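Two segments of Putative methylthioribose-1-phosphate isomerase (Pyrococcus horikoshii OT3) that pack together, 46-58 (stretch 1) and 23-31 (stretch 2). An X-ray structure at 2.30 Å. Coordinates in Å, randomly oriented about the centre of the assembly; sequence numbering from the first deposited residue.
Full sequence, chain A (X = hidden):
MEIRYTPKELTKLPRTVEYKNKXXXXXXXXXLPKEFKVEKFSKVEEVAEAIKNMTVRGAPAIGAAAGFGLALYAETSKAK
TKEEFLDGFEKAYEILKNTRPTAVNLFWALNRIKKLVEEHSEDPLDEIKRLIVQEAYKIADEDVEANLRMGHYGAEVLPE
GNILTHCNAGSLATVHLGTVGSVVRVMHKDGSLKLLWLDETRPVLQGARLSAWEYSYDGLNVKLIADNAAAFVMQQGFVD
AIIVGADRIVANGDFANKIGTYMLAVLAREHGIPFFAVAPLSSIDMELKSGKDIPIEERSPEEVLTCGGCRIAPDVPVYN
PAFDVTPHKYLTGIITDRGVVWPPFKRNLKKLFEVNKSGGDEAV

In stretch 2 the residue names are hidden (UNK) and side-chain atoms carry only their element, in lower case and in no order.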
ATOM      1  N   GLU A  46      33.129  -1.626  14.586  1.00 46.65           N
ATOM      2  CA  GLU A  46      32.548  -2.003  13.284  1.00 48.20           C
ATOM      3  C   GLU A  46      31.190  -2.721  13.449  1.00 48.34           C
ATOM      4  O   GLU A  46      30.295  -2.502  12.647  1.00 45.99           O
ATOM      5  CB  GLU A  46      33.500  -2.898  12.481  1.00 51.73           C
ATOM      6  CG  GLU A  46      34.791  -2.221  12.039  1.00 52.24           C
ATOM      7  CD  GLU A  46      35.776  -3.128  11.301  1.00 60.43           C
ATOM      8  OE1 GLU A  46      35.599  -4.370  11.337  1.00 53.80           O
ATOM      9  OE2 GLU A  46      36.735  -2.592  10.686  1.00 63.87           O
ATOM     10  N   VAL A  47      31.065  -3.614  14.441  1.00 44.59           N
ATOM     11  CA  VAL A  47      29.825  -4.363  14.728  1.00 45.40           C
ATOM     12  C   VAL A  47      28.768  -3.382  15.261  1.00 49.23           C
ATOM     13  O   VAL A  47      27.604  -3.431  14.882  1.00 46.71           O
ATOM     14  CB  VAL A  47      30.083  -5.499  15.748  1.00 43.92           C
ATOM     15  CG1 VAL A  47      28.812  -6.122  16.293  1.00 43.66           C
ATOM     16  CG2 VAL A  47      30.994  -6.578  15.189  1.00 41.89           C
ATOM     17  N   ALA A  48      29.187  -2.499  16.173  1.00 49.35           N
ATOM     18  CA  ALA A  48      28.282  -1.521  16.771  1.00 50.81           C
ATOM     19  C   ALA A  48      27.702  -0.630  15.663  1.00 47.35           C
ATOM     20  O   ALA A  48      26.498  -0.444  15.572  1.00 43.10           O
ATOM     21  CB  ALA A  48      28.999  -0.714  17.842  1.00 48.73           C
ATOM     22  N   GLU A  49      28.582  -0.112  14.809  1.00 44.41           N
ATOM     23  CA  GLU A  49      28.194   0.754  13.712  1.00 49.92           C
ATOM     24  C   GLU A  49      27.180   0.018  12.805  1.00 48.60           C
ATOM     25  O   GLU A  49      26.197   0.611  12.369  1.00 48.01           O
ATOM     26  CB  GLU A  49      29.458   1.233  12.984  1.00 54.67           C
ATOM     27  CG  GLU A  49      29.219   2.265  11.891  1.00 64.92           C
ATOM     28  CD  GLU A  49      28.445   3.516  12.302  1.00 71.06           C
ATOM     29  OE1 GLU A  49      28.563   3.942  13.489  1.00 69.58           O
ATOM     30  OE2 GLU A  49      27.711   4.060  11.430  1.00 65.77           O
ATOM     31  N   ALA A  50      27.402  -1.279  12.556  1.00 45.36           N
ATOM     32  CA  ALA A  50      26.557  -2.112  11.672  1.00 42.28           C
ATOM     33  C   ALA A  50      25.176  -2.342  12.299  1.00 40.13           C
ATOM     34  O   ALA A  50      24.196  -2.502  11.589  1.00 38.38           O
ATOM     35  CB  ALA A  50      27.252  -3.410  11.355  1.00 39.71           C
ATOM     36  N   ILE A  51      25.078  -2.306  13.629  1.00 42.13           N
ATOM     37  CA  ILE A  51      23.770  -2.321  14.272  1.00 43.69           C
ATOM     38  C   ILE A  51      23.076  -0.958  14.076  1.00 44.40           C
ATOM     39  O   ILE A  51      21.913  -0.928  13.710  1.00 39.82           O
ATOM     40  CB  ILE A  51      23.884  -2.708  15.755  1.00 46.87           C
ATOM     41  CG1 ILE A  51      24.202  -4.196  15.918  1.00 47.16           C
ATOM     42  CG2 ILE A  51      22.624  -2.322  16.517  1.00 46.70           C
ATOM     43  CD1 ILE A  51      24.993  -4.501  17.157  1.00 47.56           C
ATOM     44  N   LYS A  52      23.784   0.142  14.355  1.00 46.90           N
ATOM     45  CA  LYS A  52      23.246   1.516  14.213  1.00 57.57           C
ATOM     46  C   LYS A  52      22.832   1.810  12.762  1.00 51.15           C
ATOM     47  O   LYS A  52      21.807   2.434  12.544  1.00 55.29           O
ATOM     48  CB  LYS A  52      24.280   2.574  14.609  1.00 66.10           C
ATOM     49  CG  LYS A  52      24.309   2.997  16.073  1.00 78.40           C
ATOM     50  CD  LYS A  52      24.849   4.423  16.296  1.00 89.34           C
ATOM     51  CE  LYS A  52      25.965   4.817  15.344  1.00 93.62           C
ATOM     52  NZ  LYS A  52      26.690   6.029  15.791  1.00 96.13           N
ATOM     53  N   ASN A  53      23.701   1.416  11.827  1.00 47.94           N
ATOM     54  CA  ASN A  53      23.564   1.380  10.352  1.00 52.13           C
ATOM     55  C   ASN A  53      22.325   0.630   9.835  1.00 51.78           C
ATOM     56  O   ASN A  53      21.973   0.795   8.675  1.00 44.01           O
ATOM     57  CB  ASN A  53      24.693   0.545   9.720  1.00 54.70           C
ATOM     58  CG  ASN A  53      25.669   1.390   8.945  1.00 60.52           C
ATOM     59  OD1 ASN A  53      25.300   2.467   8.500  1.00 79.82           O
ATOM     60  ND2 ASN A  53      26.889   0.914   8.772  1.00 54.56           N
ATOM     61  N   MET A  54      21.808  -0.323  10.621  1.00 47.64           N
ATOM     62  CA  MET A  54      20.816  -1.328  10.175  1.00 51.90           C
ATOM     63  C   MET A  54      21.338  -2.154   8.975  1.00 48.52           C
ATOM     64  O   MET A  54      20.568  -2.600   8.089  1.00 44.34           O
ATOM     65  CB  MET A  54      19.475  -0.647   9.887  1.00 59.08           C
ATOM     66  CG  MET A  54      18.966   0.077  11.137  1.00 68.30           C
ATOM     67  SD  MET A  54      17.342   0.866  11.001  1.00 91.05           S
ATOM     68  CE  MET A  54      17.353   1.892  12.475  1.00 84.80           C
ATOM     69  N   THR A  55      22.655  -2.422   8.981  1.00 43.14           N
ATOM     70  CA  THR A  55      23.293  -3.433   8.118  1.00 41.00           C
ATOM     71  C   THR A  55      22.715  -4.813   8.478  1.00 39.31           C
ATOM     72  O   THR A  55      22.437  -5.664   7.626  1.00 39.90           O
ATOM     73  CB  THR A  55      24.822  -3.374   8.268  1.00 43.54           C
ATOM     74  OG1 THR A  55      25.303  -2.128   7.750  1.00 47.93           O
ATOM     75  CG2 THR A  55      25.536  -4.509   7.566  1.00 39.47           C
ATOM     76  N   VAL A  56      22.527  -5.011   9.776  1.00 34.73           N
ATOM     77  CA  VAL A  56      21.733  -6.080  10.307  1.00 38.93           C
ATOM     78  C   VAL A  56      20.431  -5.470  10.832  1.00 34.94           C
ATOM     79  O   VAL A  56      20.431  -4.340  11.337  1.00 39.46           O
ATOM     80  CB  VAL A  56      22.474  -6.857  11.421  1.00 35.60           C
ATOM     81  CG1 VAL A  56      23.010  -5.947  12.530  1.00 37.46           C
ATOM     82  CG2 VAL A  56      21.582  -7.915  12.027  1.00 38.67           C
ATOM     83  N   ARG A  57      19.344  -6.234  10.712  1.00 35.72           N
ATOM     84  CA  ARG A  57      18.046  -5.902  11.301  1.00 38.99           C
ATOM     85  C   ARG A  57      17.348  -7.202  11.689  1.00 36.84           C
ATOM     86  O   ARG A  57      17.882  -8.280  11.431  1.00 39.61           O
ATOM     87  CB  ARG A  57      17.189  -5.090  10.329  1.00 37.93           C
ATOM     88  CG  ARG A  57      17.024  -5.745   8.971  1.00 42.03           C
ATOM     89  CD  ARG A  57      15.642  -5.465   8.389  1.00 45.11           C
ATOM     90  NE  ARG A  57      14.589  -6.272   9.011  1.00 43.90           N
ATOM     91  CZ  ARG A  57      14.189  -7.455   8.565  1.00 42.73           C
ATOM     92  NH1 ARG A  57      15.006  -8.178   7.809  1.00 33.99           N
ATOM     93  NH2 ARG A  57      12.963  -7.886   8.844  1.00 41.54           N
ATOM     94  N   GLY A  58      16.161  -7.074  12.298  1.00 37.10           N
ATOM     95  CA  GLY A  58      15.426  -8.186  12.889  1.00 37.30           C
ATOM     96  C   GLY A  58      15.913  -8.463  14.311  1.00 41.57           C
ATOM     97  O   GLY A  58      17.120  -8.728  14.543  1.00 39.72           O
ATOM     98  N   UNK A  23      35.723 -13.105  13.512  1.00 45.83           N
ATOM     99  CA  UNK A  23      35.048 -12.129  12.690  1.00 45.23           C
ATOM    100  C   UNK A  23      33.527 -12.337  12.733  1.00 42.46           C
ATOM    101  O   UNK A  23      33.020 -13.488  12.661  1.00 42.20           O
ATOM    102  o   UNK A  23      36.922 -11.707  11.269  1.00 53.50           O
ATOM    103  c   UNK A  23      35.594 -12.195  11.294  1.00 51.22           C
ATOM    104  N   UNK A  24      32.800 -11.222  12.850  1.00 41.04           N
ATOM    105  CA  UNK A  24      31.352 -11.225  12.741  1.00 41.65           C
ATOM    106  C   UNK A  24      30.976 -10.992  11.277  1.00 39.45           C
ATOM    107  O   UNK A  24      31.415 -10.024  10.667  1.00 45.17           O
ATOM    108  c   UNK A  24      29.188 -10.200  13.542  1.00 40.93           C
ATOM    109  c   UNK A  24      30.703 -10.179  13.661  1.00 39.80           C
ATOM    110  c   UNK A  24      31.115 -10.375  15.108  1.00 41.97           C
ATOM    111  N   UNK A  25      30.189 -11.905  10.713  1.00 39.48           N
ATOM    112  CA  UNK A  25      29.742 -11.803   9.310  1.00 40.20           C
ATOM    113  C   UNK A  25      28.236 -11.528   9.265  1.00 37.44           C
ATOM    114  O   UNK A  25      27.507 -12.245   9.876  1.00 39.52           O
ATOM    115  c   UNK A  25      33.459 -13.772   7.016  1.00 52.88           C
ATOM    116  c   UNK A  25      32.135 -13.383   7.173  1.00 48.00           C
ATOM    117  c   UNK A  25      34.166 -14.297   8.090  1.00 53.12           C
ATOM    118  c   UNK A  25      31.488 -13.482   8.398  1.00 46.96           C
ATOM    119  c   UNK A  25      33.530 -14.417   9.317  1.00 53.78           C
ATOM    120  c   UNK A  25      32.206 -14.025   9.456  1.00 45.75           C
ATOM    121  o   UNK A  25      35.472 -14.686   7.951  1.00 50.34           O
ATOM    122  c   UNK A  25      30.031 -13.098   8.549  1.00 42.64           C
ATOM    123  N   UNK A  26      27.809 -10.512   8.498  1.00 38.28           N
ATOM    124  CA  UNK A  26      26.406 -10.087   8.394  1.00 38.73           C
ATOM    125  C   UNK A  26      26.018  -9.924   6.922  1.00 40.81           C
ATOM    126  O   UNK A  26      26.710  -9.234   6.139  1.00 36.13           O
ATOM    127  c   UNK A  26      26.974  -7.095  12.773  1.00 45.74           C
ATOM    128  c   UNK A  26      26.150  -8.740   9.073  1.00 39.17           C
ATOM    129  c   UNK A  26      26.597  -8.668  10.497  1.00 40.63           C
ATOM    130  s   UNK A  26      26.146  -7.077  11.183  1.00 46.77           S
ATOM    131  N   UNK A  27      24.889 -10.528   6.549  1.00 37.96           N
ATOM    132  CA  UNK A  27      24.258 -10.147   5.315  1.00 40.52           C
ATOM    133  C   UNK A  27      24.027  -8.634   5.380  1.00 36.03           C
ATOM    134  O   UNK A  27      23.638  -8.135   6.421  1.00 38.91           O
ATOM    135  c   UNK A  27      22.951 -10.919   5.086  1.00 40.30           C
ATOM    136  c   UNK A  27      23.233 -12.402   4.866  1.00 39.65           C
ATOM    137  c   UNK A  27      21.988 -13.253   4.863  1.00 40.45           C
ATOM    138  c   UNK A  27      22.174 -10.308   3.918  1.00 42.27           C
ATOM    139  N   UNK A  28      24.348  -7.918   4.294  1.00 36.21           N
ATOM    140  CA  UNK A  28      24.168  -6.480   4.254  1.00 37.92           C
ATOM    141  C   UNK A  28      22.758  -6.181   3.751  1.00 35.93           C
ATOM    142  O   UNK A  28      22.511  -6.135   2.529  1.00 39.15           O
ATOM    143  n   UNK A  28      26.349  -3.659   3.670  1.00 37.65           N
ATOM    144  c   UNK A  28      25.172  -4.265   3.638  1.00 41.04           C
ATOM    145  c   UNK A  28      25.186  -5.754   3.375  1.00 40.04           C
ATOM    146  o   UNK A  28      24.112  -3.686   3.892  1.00 45.21           O
ATOM    147  N   UNK A  29      21.858  -5.940   4.701  1.00 32.74           N
ATOM    148  CA  UNK A  29      20.434  -5.777   4.415  1.00 36.17           C
ATOM    149  C   UNK A  29      20.165  -4.364   3.870  1.00 39.62           C
ATOM    150  O   UNK A  29      19.061  -4.120   3.391  1.00 39.76           O
ATOM    151  o   UNK A  29      17.517  -7.759   6.868  1.00 35.68           O
ATOM    152  c   UNK A  29      19.604  -6.106   5.663  1.00 33.02           C
ATOM    153  c   UNK A  29      19.784  -7.550   6.153  1.00 34.26           C
ATOM    154  c   UNK A  29      18.697  -8.021   7.096  1.00 34.68           C
ATOM    155  n   UNK A  29      19.084  -8.721   8.161  1.00 31.51           N
ATOM    156  N   UNK A  30      21.160  -3.459   3.924  1.00 40.90           N
ATOM    157  CA  UNK A  30      21.045  -2.136   3.283  1.00 44.86           C
ATOM    158  C   UNK A  30      21.234  -2.222   1.765  1.00 40.40           C
ATOM    159  O   UNK A  30      20.759  -1.369   1.069  1.00 46.63           O
ATOM    160  c   UNK A  30      22.073  -1.137   3.810  1.00 45.22           C
ATOM    161  c   UNK A  30      21.769  -0.627   5.207  1.00 52.05           C
ATOM    162  n   UNK A  30      23.009   2.501   5.651  1.00 62.40           N
ATOM    163  c   UNK A  30      23.920   1.809   4.976  1.00 75.08           C
ATOM    164  n   UNK A  30      24.754   2.430   4.161  1.00 77.31           N
ATOM    165  c   UNK A  30      23.082  -0.313   5.917  1.00 64.38           C
ATOM    166  n   UNK A  30      23.995   0.486   5.108  1.00 64.64           N
ATOM    167  N   UNK A  31      21.947  -3.229   1.269  1.00 39.80           N
ATOM    168  CA  UNK A  31      22.239  -3.319  -0.161  1.00 44.90           C
ATOM    169  C   UNK A  31      21.128  -4.092  -0.893  1.00 43.89           C
ATOM    170  O   UNK A  31      21.014  -3.995  -2.105  1.00 43.25           O
ATOM    171  c   UNK A  31      26.134  -3.873   0.000  1.00 49.22           C
ATOM    172  c   UNK A  31      23.621  -3.966  -0.355  1.00 44.98           C
ATOM    173  c   UNK A  31      24.797  -3.163   0.208  1.00 48.84           C
ATOM    174  c   UNK A  31      24.845  -1.753  -0.382  1.00 49.28           C
TER

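Position 23 carries one carbon and then one oxygen, and nothing of stretch 1 lies within reach. A single carbon ending in oxygen is serine, Ser23; its hydroxyl is hydrogen-bonded just outside the stretch, so this buried polar group is satisfied.

Position 24 has three carbons, the first carrying the other two. Its CA-to-CB bond points toward stretch 1, and one branch meets Val47 CG2. This is Val24, whose CG2 lies 3.8 Å from Val47 CG2, a compact apolar pairing suited to a buried strand.

Position 25 has one carbon followed by a six-carbon ring bearing an oxygen, out of reach of stretch 1. This is Tyr25; it is partly exposed, a place that tolerates an aromatic side chain with a polar end.

Position 26 is an unbranched chain of two carbons, a sulfur and a final carbon; its CA-to-CB bond points toward stretch 1, and the sulfur lies by Ala50 CB and Val56 CG1. It is Met26. Chi1 m and chi2 t place SD 3.8 Å from Ala50 CB and 3.6 Å from Val56 CG1, and chi3 t then carries CE to 4.1 Å from Val47 CG1. The small side chain of Ala50 lies beside the long thioether.

Position 27 has four carbons, forked at the first, with one arm two carbons long; their end leads away from stretch 1. This is Ile27, an apolar group in a buried place.

Position 28 has two carbons, the second bearing one oxygen and one nitrogen and lying 4.0 Å from Thr55 CG2. This is Asn28. Its OD1 accepts a hydrogen bond from the backbone N of position 30 at 3.0 Å, bracing the turn after the strand, and its ND2 is bonded elsewhere in the structure.

Position 29 has three carbons, the third bearing nitrogen and an oxygen 2.7 Å from Arg57 NH1. It is Gln29, whose OE1 accepts a hydrogen bond from that NH1, near the plane of the guanidinium. Its amide reaches the arginine from a buried site without adding charge.

Position 30 has three carbons, a nitrogen, and a carbon carrying two more nitrogens; the third carbon lies 3.2 Å from Asn53 O and 3.4 Å from Thr55 OG1. It is Arg30, and Asn53 OD1 sits over one face of its guanidinium. The long chain covers the loop while remaining exposed.

Position 31 has four carbons forked at the second, beyond reach of stretch 1. Leu31 is partly exposed and touches a crystal neighbour, so its suitability does not rest on this contact.

The contact has two parts. Helix and strand run nearly parallel, at 20°, with Met26 between them. Beyond the helix, Gln29 N donates to Thr55 O at 3.0 Å and nearly straight, joining the loops beside the Arg57 bond.

Stretch 2, residues 23-31: SVYMINQRL
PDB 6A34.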